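Local coordinates for protein putative cytochrome P450 120 (Synechocystis sp., PDB 2VE3) that binds heme and retinoic acid and probably acts as a cytochrome P450 monooxygenase, inserting oxygen into its substrate, at residues P15-T26 and Q42-G53. Numbering follows the deposited sequence.
Sequences PGDFGLPWLGET and QFGPIFKTRLFG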
loop_
_atom_site.group_PDB
_atom_site.type_symbol
_atom_site.label_atom_id
_atom_site.label_comp_id
_atom_site.label_asym_id
_atom_site.label_seq_id
_atom_site.Cartn_x
_atom_site.Cartn_y
_atom_site.Cartn_z
ATOM N N PRO A 15 0.166 17.979 -23.312
ATOM C CA PRO A 15 0.421 19.304 -22.743
ATOM C C PRO A 15 0.951 19.191 -21.316
ATOM O O PRO A 15 0.674 18.205 -20.644
ATOM C CB PRO A 15 -0.962 19.962 -22.745
ATOM C CG PRO A 15 -1.938 18.804 -22.681
ATOM C CD PRO A 15 -1.275 17.674 -23.420
ATOM N N GLY A 16 1.695 20.190 -20.860
ATOM C CA GLY A 16 2.274 20.152 -19.523
ATOM C C GLY A 16 3.612 20.867 -19.426
ATOM O O GLY A 16 4.350 20.936 -20.412
ATOM N N ASP A 17 3.913 21.392 -18.237
ATOM C CA ASP A 17 5.173 22.104 -17.954
ATOM C C ASP A 17 6.284 21.189 -17.416
ATOM O O ASP A 17 6.073 20.434 -16.464
ATOM C CB ASP A 17 4.928 23.230 -16.951
ATOM C CG ASP A 17 3.940 24.258 -17.455
ATOM O OD1 ASP A 17 3.870 24.469 -18.688
ATOM O OD2 ASP A 17 3.241 24.863 -16.611
ATOM N N PHE A 18 7.458 21.272 -18.036
ATOM C CA PHE A 18 8.626 20.498 -17.620
ATOM C C PHE A 18 9.387 21.167 -16.493
ATOM O O PHE A 18 10.083 20.491 -15.734
ATOM C CB PHE A 18 9.572 20.249 -18.800
ATOM C CG PHE A 18 9.216 19.045 -19.636
ATOM C CD1 PHE A 18 8.448 18.011 -19.118
ATOM C CD2 PHE A 18 9.686 18.927 -20.932
ATOM C CE1 PHE A 18 8.139 16.902 -19.891
ATOM C CE2 PHE A 18 9.382 17.814 -21.704
ATOM C CZ PHE A 18 8.613 16.803 -21.176
ATOM N N GLY A 19 9.251 22.493 -16.387
ATOM C CA GLY A 19 9.937 23.285 -15.353
ATOM C C GLY A 19 11.444 23.370 -15.552
ATOM O O GLY A 19 11.932 23.269 -16.677
ATOM N N LEU A 20 12.176 23.553 -14.454
ATOM C CA LEU A 20 13.644 23.626 -14.476
ATOM C C LEU A 20 14.260 22.327 -14.974
ATOM O O LEU A 20 13.648 21.270 -14.834
ATOM C CB LEU A 20 14.191 23.928 -13.075
ATOM C CG LEU A 20 13.820 25.282 -12.474
ATOM C CD1 LEU A 20 13.830 25.277 -10.940
ATOM C CD2 LEU A 20 14.723 26.364 -13.045
ATOM N N PRO A 21 15.491 22.398 -15.541
ATOM C CA PRO A 21 16.199 21.160 -15.874
ATOM C C PRO A 21 16.415 20.311 -14.619
ATOM O O PRO A 21 16.649 20.851 -13.535
ATOM C CB PRO A 21 17.540 21.655 -16.436
ATOM C CG PRO A 21 17.275 23.040 -16.878
ATOM C CD PRO A 21 16.289 23.586 -15.893
ATOM N N TRP A 22 16.301 18.996 -14.789
ATOM C CA TRP A 22 16.327 18.000 -13.709
ATOM C C TRP A 22 15.250 18.186 -12.623
ATOM O O TRP A 22 14.352 17.354 -12.511
ATOM C CB TRP A 22 17.740 17.821 -13.115
ATOM C CG TRP A 22 18.011 16.405 -12.747
ATOM C CD1 TRP A 22 18.587 15.449 -13.538
ATOM C CD2 TRP A 22 17.684 15.760 -11.509
ATOM N NE1 TRP A 22 18.651 14.253 -12.863
ATOM C CE2 TRP A 22 18.110 14.416 -11.615
ATOM C CE3 TRP A 22 17.091 16.191 -10.314
ATOM C CZ2 TRP A 22 17.950 13.495 -10.576
ATOM C CZ3 TRP A 22 16.931 15.268 -9.276
ATOM C CH2 TRP A 22 17.358 13.937 -9.419
ATOM N N LEU A 23 15.332 19.259 -11.834
ATOM C CA LEU A 23 14.362 19.485 -10.750
ATOM C C LEU A 23 12.904 19.416 -11.236
ATOM O O LEU A 23 12.059 18.806 -10.575
ATOM C CB LEU A 23 14.633 20.786 -9.986
ATOM C CG LEU A 23 13.714 21.084 -8.789
ATOM C CD1 LEU A 23 14.011 20.190 -7.581
ATOM C CD2 LEU A 23 13.778 22.552 -8.405
ATOM N N GLY A 24 12.621 20.029 -12.381
ATOM C CA GLY A 24 11.292 19.986 -12.989
ATOM C C GLY A 24 10.216 20.386 -12.007
ATOM O O GLY A 24 10.343 21.396 -11.329
ATOM N N GLU A 25 9.160 19.586 -11.925
ATOM C CA GLU A 25 8.089 19.846 -10.950
ATOM C C GLU A 25 8.164 18.900 -9.748
ATOM O O GLU A 25 7.159 18.655 -9.077
ATOM C CB GLU A 25 6.709 19.759 -11.614
ATOM C CG GLU A 25 6.532 20.631 -12.847
ATOM C CD GLU A 25 5.063 20.777 -13.235
ATOM O OE1 GLU A 25 4.477 19.828 -13.807
ATOM O OE2 GLU A 25 4.490 21.846 -12.955
ATOM N N THR A 26 9.363 18.385 -9.467
ATOM C CA THR A 26 9.557 17.427 -8.375
ATOM C C THR A 26 9.097 17.989 -7.030
ATOM O O THR A 26 8.541 17.257 -6.219
ATOM C CB THR A 26 11.044 16.946 -8.260
ATOM O OG1 THR A 26 11.529 16.513 -9.541
ATOM C CG2 THR A 26 11.156 15.789 -7.275
ATOM N N GLN A 42 -5.854 22.278 -15.610
ATOM C CA GLN A 42 -5.052 23.164 -16.461
ATOM C C GLN A 42 -4.664 22.552 -17.810
ATOM O O GLN A 42 -4.639 23.250 -18.832
ATOM C CB GLN A 42 -3.793 23.612 -15.718
ATOM C CG GLN A 42 -2.885 24.557 -16.514
ATOM C CD GLN A 42 -1.761 25.164 -15.672
ATOM O OE1 GLN A 42 -0.844 25.789 -16.206
ATOM N NE2 GLN A 42 -1.832 24.985 -14.362
ATOM N N PHE A 43 -4.353 21.259 -17.828
ATOM C CA PHE A 43 -3.831 20.642 -19.059
ATOM C C PHE A 43 -4.749 19.623 -19.727
ATOM O O PHE A 43 -4.698 19.467 -20.939
ATOM C CB PHE A 43 -2.412 20.066 -18.856
ATOM C CG PHE A 43 -1.384 21.104 -18.497
ATOM C CD1 PHE A 43 -0.929 22.017 -19.452
ATOM C CD2 PHE A 43 -0.887 21.187 -17.201
ATOM C CE1 PHE A 43 0.015 23.001 -19.119
ATOM C CE2 PHE A 43 0.060 22.161 -16.856
ATOM C CZ PHE A 43 0.510 23.074 -17.820
ATOM N N GLY A 44 -5.568 18.920 -18.953
ATOM C CA GLY A 44 -6.438 17.886 -19.527
ATOM C C GLY A 44 -6.150 16.513 -18.944
ATOM O O GLY A 44 -5.244 16.377 -18.111
ATOM N N PRO A 45 -6.918 15.490 -19.370
ATOM C CA PRO A 45 -6.819 14.128 -18.820
ATOM C C PRO A 45 -5.449 13.445 -18.976
ATOM O O PRO A 45 -5.113 12.583 -18.173
ATOM C CB PRO A 45 -7.916 13.354 -19.577
ATOM C CG PRO A 45 -8.171 14.139 -20.793
ATOM C CD PRO A 45 -7.962 15.572 -20.410
ATOM N N ILE A 46 -4.686 13.825 -19.999
ATOM C CA ILE A 46 -3.331 13.308 -20.217
ATOM C C ILE A 46 -2.337 14.478 -20.176
ATOM O O ILE A 46 -2.408 15.413 -20.998
ATOM C CB ILE A 46 -3.226 12.522 -21.536
ATOM C CG1 ILE A 46 -4.261 11.382 -21.558
ATOM C CG2 ILE A 46 -1.817 11.946 -21.728
ATOM C CD1 ILE A 46 -4.484 10.775 -22.914
ATOM N N PHE A 47 -1.436 14.448 -19.198
ATOM C CA PHE A 47 -0.480 15.540 -19.056
ATOM C C PHE A 47 0.967 15.076 -18.868
ATOM O O PHE A 47 1.205 13.934 -18.468
ATOM C CB PHE A 47 -0.932 16.569 -17.988
ATOM C CG PHE A 47 -0.775 16.110 -16.545
ATOM C CD1 PHE A 47 0.465 16.195 -15.894
ATOM C CD2 PHE A 47 -1.879 15.632 -15.824
ATOM C CE1 PHE A 47 0.612 15.788 -14.567
ATOM C CE2 PHE A 47 -1.746 15.220 -14.487
ATOM C CZ PHE A 47 -0.502 15.303 -13.856
ATOM N N LYS A 48 1.916 15.957 -19.191
ATOM C CA LYS A 48 3.332 15.692 -18.965
ATOM C C LYS A 48 3.958 16.617 -17.905
ATOM O O LYS A 48 3.520 17.759 -17.675
ATOM C CB LYS A 48 4.131 15.738 -20.276
ATOM C CG LYS A 48 4.401 17.146 -20.792
ATOM C CD LYS A 48 5.126 17.121 -22.122
ATOM C CE LYS A 48 5.103 18.495 -22.763
ATOM N NZ LYS A 48 5.987 19.403 -22.004
ATOM N N THR A 49 4.989 16.099 -17.254
ATOM C CA THR A 49 5.738 16.856 -16.279
ATOM C C THR A 49 7.163 16.320 -16.287
ATOM O O THR A 49 7.515 15.487 -17.123
ATOM C CB THR A 49 5.080 16.755 -14.874
ATOM O OG1 THR A 49 5.835 17.508 -13.919
ATOM C CG2 THR A 49 4.972 15.315 -14.417
ATOM N N ARG A 50 7.982 16.808 -15.364
ATOM C CA ARG A 50 9.317 16.263 -15.184
ATOM C C ARG A 50 9.530 16.025 -13.702
ATOM O O ARG A 50 9.283 16.897 -12.877
ATOM C CB ARG A 50 10.366 17.196 -15.778
ATOM C CG ARG A 50 11.822 16.881 -15.401
ATOM C CD ARG A 50 12.736 17.894 -16.043
ATOM N NE ARG A 50 12.801 17.708 -17.490
ATOM C CZ ARG A 50 12.924 18.693 -18.378
ATOM N NH1 ARG A 50 12.978 19.956 -17.980
ATOM N NH2 ARG A 50 12.973 18.411 -19.674
ATOM N N LEU A 51 9.943 14.813 -13.368
ATOM C CA LEU A 51 10.130 14.443 -11.976
ATOM C C LEU A 51 11.427 13.662 -11.836
ATOM O O LEU A 51 11.681 12.750 -12.606
ATOM C CB LEU A 51 8.936 13.625 -11.459
ATOM C CG LEU A 51 7.510 14.189 -11.611
ATOM C CD1 LEU A 51 6.483 13.098 -11.281
ATOM C CD2 LEU A 51 7.277 15.420 -10.765
ATOM N N PHE A 52 12.248 14.064 -10.867
ATOM C CA PHE A 52 13.527 13.401 -10.544
ATOM C C PHE A 52 14.367 13.167 -11.801
ATOM O O PHE A 52 14.910 12.077 -11.995
ATOM C CB PHE A 52 13.290 12.062 -9.835
ATOM C CG PHE A 52 12.360 12.138 -8.654
ATOM C CD1 PHE A 52 12.860 12.352 -7.374
ATOM C CD2 PHE A 52 10.988 11.967 -8.821
ATOM C CE1 PHE A 52 12.010 12.413 -6.283
ATOM C CE2 PHE A 52 10.125 12.015 -7.738
ATOM C CZ PHE A 52 10.636 12.246 -6.464
ATOM N N GLY A 53 14.408 14.175 -12.667
ATOM C CA GLY A 53 15.180 14.135 -13.903
ATOM C C GLY A 53 14.572 13.389 -15.075
ATOM O O GLY A 53 15.214 13.293 -16.123
HETATM O O HOH W 1 2.762 19.574 -16.019
#
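Phe18 lies against two cations of strand 47-51. Lys48 NZ stands over the ring face, 3.6 Å from the centroid of Phe18, a cation-pi contact. The Arg50 guanidinium stacks on Phe18 with its plane turned 29° from the ring, and NH1 reaches Leu20 O weakly. With an alanine in place of Phe18, Lys48 would probably lose its cation-pi partner and Arg50 the surface it stacks on. A bend at chi4 (71°) brings Lys48 NZ to within 2.8 Å of Gly16 O, a hydrogen bond whose donor stands above the carbonyl plane. CH-pi contacts set Gly16 CA over the Phe43 ring, 3.6 Å from its centroid, and Gly53 CA over the five-membered ring of Trp22. Thr49 OG1 donates to the anti lone pair of Glu25 OE1 at 2.7 Å. Thr26 OG1 takes a nearly straight bond (172°) from Phe52 N and donates to Leu23 O; its CG2 rests on the Phe52 ring. Further out, Arg39 forms a salt bridge with Glu25 OE2, and Asn55 binds Arg50 NE. The loop runs along the outer edge of the P450 beta-sheet, bonding Lys48 N to Pro15 O (3.0 Å) and Glu25 N to Arg50 O (2.9 Å); the strand's cations meet Phe18 and loop carbonyls.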